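Local structure of YECBM32 (Yersinia enterocolitica, 2JDA) at residues Thr67-Lys72 with Thr120-Trp125; Ser74-Asn79 with Lys114-Gly119. The protein probably binds polygalacturonic acid, the pectin backbone of plant cell walls, as a periplasmic carbohydrate-binding module with a bound calcium ion. All blocks are in the same frame, centred on the assembly; numbering follows the deposited sequence.

Contact 1: Thr67-Lys72 with Thr120-Trp125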
loop_
_atom_site.group_PDB
_atom_site.type_symbol
_atom_site.label_atom_id
_atom_site.label_comp_id
_atom_site.label_asym_id
_atom_site.label_seq_id
_atom_site.Cartn_x
_atom_site.Cartn_y
_atom_site.Cartn_z
ATOM N N THR A 67 -9.370 9.711 8.402
ATOM C CA THR A 67 -9.752 11.101 8.678
ATOM C C THR A 67 -9.021 11.698 9.865
ATOM O O THR A 67 -9.061 12.913 10.059
ATOM C CB THR A 67 -11.271 11.259 8.873
ATOM O OG1 THR A 67 -11.699 10.547 10.055
ATOM C CG2 THR A 67 -12.092 10.752 7.659
ATOM N N GLU A 68 -8.332 10.857 10.639
ATOM C CA GLU A 68 -7.474 11.301 11.732
ATOM C C GLU A 68 -6.008 11.342 11.432
ATOM O O GLU A 68 -5.289 12.037 12.084
ATOM C CB GLU A 68 -7.686 10.377 12.930
ATOM C CG GLU A 68 -9.110 10.387 13.478
ATOM C CD GLU A 68 -9.393 9.354 14.574
ATOM O OE1 GLU A 68 -8.471 8.808 15.203
ATOM O OE2 GLU A 68 -10.585 9.065 14.805
ATOM N N ARG A 69 -5.526 10.525 10.475
ATOM C CA ARG A 69 -4.127 10.234 10.327
ATOM C C ARG A 69 -3.779 10.156 8.842
ATOM O O ARG A 69 -4.381 9.338 8.115
ATOM C CB ARG A 69 -3.789 8.860 10.928
ATOM C CG ARG A 69 -4.255 8.702 12.347
ATOM C CD ARG A 69 -3.850 7.407 12.927
ATOM N NE ARG A 69 -4.305 7.316 14.301
ATOM C CZ ARG A 69 -4.162 6.226 15.039
ATOM N NH1 ARG A 69 -3.575 5.152 14.539
ATOM N NH2 ARG A 69 -4.620 6.225 16.283
ATOM N N LYS A 70 -2.796 10.952 8.427
ATOM C CA LYS A 70 -2.277 10.906 7.052
ATOM C C LYS A 70 -0.970 10.124 7.048
ATOM O O LYS A 70 -0.032 10.462 7.737
ATOM C CB LYS A 70 -1.992 12.323 6.555
ATOM C CG LYS A 70 -3.221 13.176 6.389
ATOM C CD LYS A 70 -2.931 14.363 5.508
ATOM C CE LYS A 70 -2.597 15.520 6.298
ATOM N NZ LYS A 70 -3.864 16.298 6.433
ATOM N N LEU A 71 -0.932 9.059 6.272
ATOM C CA LEU A 71 0.213 8.164 6.170
ATOM C C LEU A 71 1.189 8.720 5.154
ATOM O O LEU A 71 0.781 9.077 4.032
ATOM C CB LEU A 71 -0.273 6.784 5.715
ATOM C CG LEU A 71 0.794 5.724 5.481
ATOM C CD1 LEU A 71 1.420 5.303 6.756
ATOM C CD2 LEU A 71 0.146 4.561 4.774
ATOM N N LYS A 72 2.450 8.760 5.530
ATOM C CA LYS A 72 3.528 9.171 4.667
ATOM C C LYS A 72 4.131 7.913 4.074
ATOM O O LYS A 72 4.457 6.973 4.822
ATOM C CB LYS A 72 4.582 9.923 5.445
ATOM C CG LYS A 72 4.067 11.093 6.194
ATOM C CD LYS A 72 5.165 11.760 7.021
ATOM C CE LYS A 72 4.648 12.442 8.294
ATOM N NZ LYS A 72 5.664 12.070 9.348
ATOM N N THR A 120 2.619 8.341 10.422
ATOM C CA THR A 120 1.633 9.358 10.108
ATOM C C THR A 120 2.031 10.670 10.754
ATOM O O THR A 120 3.119 10.818 11.385
ATOM C CB THR A 120 0.238 8.968 10.574
ATOM O OG1 THR A 120 0.157 8.965 12.038
ATOM C CG2 THR A 120 -0.154 7.609 10.130
ATOM N N ASP A 121 1.148 11.662 10.534
ATOM C CA ASP A 121 1.262 12.959 11.216
ATOM C C ASP A 121 0.862 12.932 12.671
ATOM O O ASP A 121 0.995 13.965 13.345
ATOM C CB ASP A 121 0.494 14.028 10.416
ATOM C CG ASP A 121 -1.004 13.712 10.213
ATOM O OD1 ASP A 121 -1.464 12.545 10.353
ATOM O OD2 ASP A 121 -1.839 14.618 9.903
ATOM N N VAL A 122 0.337 11.814 13.158
ATOM C CA VAL A 122 -0.082 11.636 14.564
ATOM C C VAL A 122 0.897 10.834 15.400
ATOM O O VAL A 122 1.048 11.094 16.581
ATOM C CB VAL A 122 -1.484 10.953 14.658
ATOM C CG1 VAL A 122 -1.833 10.524 16.120
ATOM C CG2 VAL A 122 -2.468 11.891 14.118
ATOM N N ASN A 123 1.481 9.781 14.824
ATOM C CA ASN A 123 2.432 8.955 15.540
ATOM C C ASN A 123 3.245 8.136 14.561
ATOM O O ASN A 123 3.103 8.336 13.368
ATOM C CB ASN A 123 1.835 8.120 16.714
ATOM C CG ASN A 123 0.870 7.061 16.318
ATOM O OD1 ASN A 123 1.091 6.305 15.383
ATOM N ND2 ASN A 123 -0.196 6.920 17.107
ATOM N N ASN A 124 4.118 7.254 15.046
ATOM C CA ASN A 124 5.077 6.631 14.148
ATOM C C ASN A 124 4.572 5.247 13.707
ATOM O O ASN A 124 5.344 4.469 13.156
ATOM C CB ASN A 124 6.525 6.554 14.698
ATOM C CG ASN A 124 6.675 5.531 15.718
ATOM O OD1 ASN A 124 5.674 4.974 16.231
ATOM N ND2 ASN A 124 7.917 5.260 16.065
ATOM N N TRP A 125 3.289 4.985 13.815
ATOM C CA TRP A 125 2.735 3.758 13.249
ATOM C C TRP A 125 2.299 3.971 11.801
ATOM O O TRP A 125 1.736 5.007 11.439
ATOM C CB TRP A 125 1.544 3.218 14.044
ATOM C CG TRP A 125 1.930 2.598 15.348
ATOM C CD1 TRP A 125 2.055 3.227 16.561
ATOM C CD2 TRP A 125 2.286 1.257 15.559
ATOM N NE1 TRP A 125 2.449 2.324 17.522
ATOM C CE2 TRP A 125 2.577 1.099 16.933
ATOM C CE3 TRP A 125 2.355 0.138 14.743
ATOM C CZ2 TRP A 125 2.966 -0.093 17.466
ATOM C CZ3 TRP A 125 2.765 -1.034 15.284
ATOM C CH2 TRP A 125 3.019 -1.165 16.631
HETATM O O HOH W 1 -4.446 14.287 10.057
HETATM O O HOH W 2 -1.642 4.618 11.933
HETATM O O HOH W 3 -1.784 3.937 17.075
HETATM O O HOH W 4 5.648 9.802 11.169
#
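A chi1 of 58° puts D121 CG between its own backbone N and carbonyl carbon, and a chi2 of -19° sets OD1 where it accepts the K70 N-H at 2.8 Å in a nearly straight bond (169° at the hydrogen), the donor standing above the carboxylate plane. The return bond, D121 N to K70 O, is longer at 3.3 Å and more bent; the two residues are thus joined by one side-chain and one backbone bond. The K70 side chain crosses D121 obliquely; its CE comes within 3.8 Å of D121 OD2, while NZ stays beyond salt-bridge distance and makes a weak hydrogen bond to S95. A water donates to D121 OD2 and, weakly, to E68 O.

T120 OG1 likewise lies between its own backbone N and carbonyl carbon, and accepts from V122 N at 3.1 Å and N123 N at 3.2 Å. CG2 is left to pack on R69 CB at 3.9 Å. Further out, V122 CG2 sits against E68 O and R69 CG, its side chain crossing that of R69 at about a right angle. K72 NZ reaches T120 O only weakly, yet a water accepts from NZ and donates to the same carbonyl.

The two bonds from T120 OG1 define an ST turn and ST motif, and N123 OD1 accepting from W125 N adds an Asx turn: turns whose backbone N-H groups are held by side-chain oxygens, in the surface loop that links strands 112-120 and 125-133 of this F5/8 type C domain.

Contact 2: Ser74-Asn79 with Lys114-Gly119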
loop_
_atom_site.group_PDB
_atom_site.type_symbol
_atom_site.label_atom_id
_atom_site.label_comp_id
_atom_site.label_asym_id
_atom_site.label_seq_id
_atom_site.Cartn_x
_atom_site.Cartn_y
_atom_site.Cartn_z
ATOM N N SER A 74 6.097 5.951 0.218
ATOM C CA SER A 74 6.633 5.880 -1.127
ATOM C C SER A 74 6.272 4.550 -1.755
ATOM O O SER A 74 6.085 3.588 -1.038
ATOM C CB SER A 74 8.166 6.075 -1.136
ATOM O OG SER A 74 8.500 7.337 -0.606
ATOM N N ILE A 75 6.149 4.508 -3.078
ATOM C CA ILE A 75 5.791 3.264 -3.790
ATOM C C ILE A 75 6.812 2.966 -4.830
ATOM O O ILE A 75 7.188 3.857 -5.601
ATOM C CB ILE A 75 4.441 3.345 -4.520
ATOM C CG1 ILE A 75 3.350 3.854 -3.624
ATOM C CG2 ILE A 75 4.043 1.997 -5.069
ATOM C CD1 ILE A 75 2.075 4.200 -4.360
ATOM N N PHE A 76 7.248 1.711 -4.860
ATOM C CA PHE A 76 8.271 1.205 -5.757
ATOM C C PHE A 76 7.769 -0.035 -6.478
ATOM O O PHE A 76 6.886 -0.745 -5.968
ATOM C CB PHE A 76 9.581 0.869 -5.020
ATOM C CG PHE A 76 10.189 2.040 -4.353
ATOM C CD1 PHE A 76 11.124 2.826 -5.016
ATOM C CD2 PHE A 76 9.786 2.419 -3.080
ATOM C CE1 PHE A 76 11.669 3.955 -4.374
ATOM C CE2 PHE A 76 10.318 3.523 -2.458
ATOM C CZ PHE A 76 11.241 4.303 -3.141
ATOM N N TYR A 77 8.326 -0.269 -7.657
ATOM C CA TYR A 77 8.006 -1.478 -8.397
ATOM C C TYR A 77 9.273 -2.171 -8.882
ATOM O O TYR A 77 10.338 -1.578 -9.038
ATOM C CB TYR A 77 7.064 -1.202 -9.575
ATOM C CG TYR A 77 7.651 -0.350 -10.695
ATOM C CD1 TYR A 77 8.157 -0.937 -11.851
ATOM C CD2 TYR A 77 7.721 1.034 -10.585
ATOM C CE1 TYR A 77 8.700 -0.122 -12.896
ATOM C CE2 TYR A 77 8.274 1.824 -11.604
ATOM C CZ TYR A 77 8.730 1.242 -12.761
ATOM O OH TYR A 77 9.278 2.072 -13.748
ATOM N N SER A 78 9.150 -3.467 -9.162
ATOM C CA SER A 78 10.288 -4.304 -9.545
ATOM C C SER A 78 9.794 -5.585 -10.207
ATOM O O SER A 78 8.679 -6.050 -9.926
ATOM C CB SER A 78 11.084 -4.708 -8.288
ATOM O OG SER A 78 12.187 -5.522 -8.557
ATOM N N ASN A 79 10.641 -6.138 -11.069
ATOM C CA ASN A 79 10.414 -7.468 -11.574
ATOM C C ASN A 79 11.170 -8.555 -10.815
ATOM O O ASN A 79 10.786 -9.721 -10.886
ATOM C CB ASN A 79 10.791 -7.532 -13.051
ATOM C CG ASN A 79 9.789 -6.838 -13.923
ATOM O OD1 ASN A 79 8.603 -6.786 -13.607
ATOM N ND2 ASN A 79 10.262 -6.325 -15.067
ATOM N N LYS A 114 6.259 -2.434 -3.712
ATOM C CA LYS A 114 6.703 -2.222 -2.330
ATOM C C LYS A 114 6.349 -0.834 -1.890
ATOM O O LYS A 114 6.658 0.123 -2.587
ATOM C CB LYS A 114 8.191 -2.501 -2.190
ATOM C CG LYS A 114 8.706 -2.350 -0.729
ATOM C CD LYS A 114 10.152 -2.862 -0.615
ATOM C CE LYS A 114 11.225 -2.009 -1.252
ATOM N NZ LYS A 114 11.895 -1.053 -0.299
ATOM N N LEU A 115 5.720 -0.702 -0.727
ATOM C CA LEU A 115 5.493 0.579 -0.093
ATOM C C LEU A 115 6.481 0.723 1.043
ATOM O O LEU A 115 6.543 -0.136 1.923
ATOM C CB LEU A 115 4.074 0.722 0.458
ATOM C CG LEU A 115 2.997 1.084 -0.557
ATOM C CD1 LEU A 115 2.774 -0.029 -1.499
ATOM C CD2 LEU A 115 1.706 1.404 0.150
ATOM N N ASP A 116 7.275 1.790 1.008
ATOM C CA ASP A 116 8.121 2.167 2.130
ATOM C C ASP A 116 7.301 3.218 2.883
ATOM O O ASP A 116 6.823 4.192 2.281
ATOM C CB ASP A 116 9.444 2.761 1.674
ATOM C CG ASP A 116 10.332 1.784 0.918
ATOM O OD1 ASP A 116 10.078 0.521 0.923
ATOM O OD2 ASP A 116 11.313 2.224 0.246
ATOM N N THR A 117 7.093 3.028 4.176
ATOM C CA THR A 117 6.162 3.853 4.943
ATOM C C THR A 117 6.917 4.537 6.078
ATOM O O THR A 117 7.892 4.017 6.615
ATOM C CB THR A 117 4.983 3.037 5.497
ATOM O OG1 THR A 117 5.448 2.050 6.419
ATOM C CG2 THR A 117 4.269 2.273 4.390
ATOM N N PHE A 118 6.423 5.713 6.453
ATOM C CA PHE A 118 7.138 6.610 7.371
ATOM C C PHE A 118 6.287 7.059 8.545
ATOM O O PHE A 118 6.637 8.069 9.202
ATOM C CB PHE A 118 7.683 7.831 6.605
ATOM C CG PHE A 118 8.491 7.472 5.398
ATOM C CD1 PHE A 118 9.813 7.160 5.498
ATOM C CD2 PHE A 118 7.920 7.399 4.149
ATOM C CE1 PHE A 118 10.535 6.759 4.384
ATOM C CE2 PHE A 118 8.667 7.019 3.015
ATOM C CZ PHE A 118 9.937 6.669 3.161
ATOM N N GLY A 119 5.202 6.318 8.850
ATOM C CA GLY A 119 4.284 6.695 9.910
ATOM C C GLY A 119 3.316 7.739 9.453
ATOM O O GLY A 119 3.188 8.017 8.258
#
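F76 and D116 meet across two antiparallel strands in the five-stranded sheet of the F5/8 type C β-sandwich, their side chains crossing at about a right angle. D116 OD2 approaches the ring obliquely, 3.2 Å from F76 CE2, with ring and carboxylate planes 37° apart. The other oxygen, OD1, turns to its own strand and receives K114 NZ on its syn lone pair at 2.7 Å, a salt bridge between residues two apart and hence on one face. The same ammonium has a cation-pi contact with W84 and a hydrogen bond to a glycerol probably from the crystallisation liquor.

Farther along strand 112-120, the F118 ring presents its edge to S74: CE2 is 3.6 Å from OG, which lies near the ring plane. The hydroxyl's hydrogen-bond partner is G90 N, on strand 85-92.

On the reverse face I75 and L115 lie side by side and point the same way, CG1 of I75 4.1 Å from CG of L115. They form the non-hydrogen-bonded pair and extend toward strand 53-63 of the other sheet, where I75 touches I59 and L115 touches I61; this is apolar packing between the sheets.

The flanking pairs, S74 with D116 and F76 with K114, each have two backbone bonds. S74 N donates to D116 O and F76 N to K114 O, both at 2.8 Å, and D116 N and K114 N donate back to S74 O and F76 O. Between these pairs, L115 CA lies 3.2 Å from S74 O, with an angle of 144° at the hydrogen: a CA-H...O contact.

In the fold
Contacts 1 and 2 have centres about 17 Å apart and share strand 71-78, whose neighbour in the five-stranded antiparallel sheet is strand 112-120. Along the chain the order is 67-72, 74-79, 114-119, 120-125, so contact 2 is the inner pairing and contact 1 the outer. The two meet at K72, where probable hydrogen bonds join K72 O to F118 N and K72 N to G119 O, continuing the strand pairing between them. Contact 2 thus lies in the partly buried part of the sheet, where central strand 112-120 pairs with 71-78, and contact 1 at its surface end, where strand 112-120 passes into the loop leading to strand 125-133 of the second sheet.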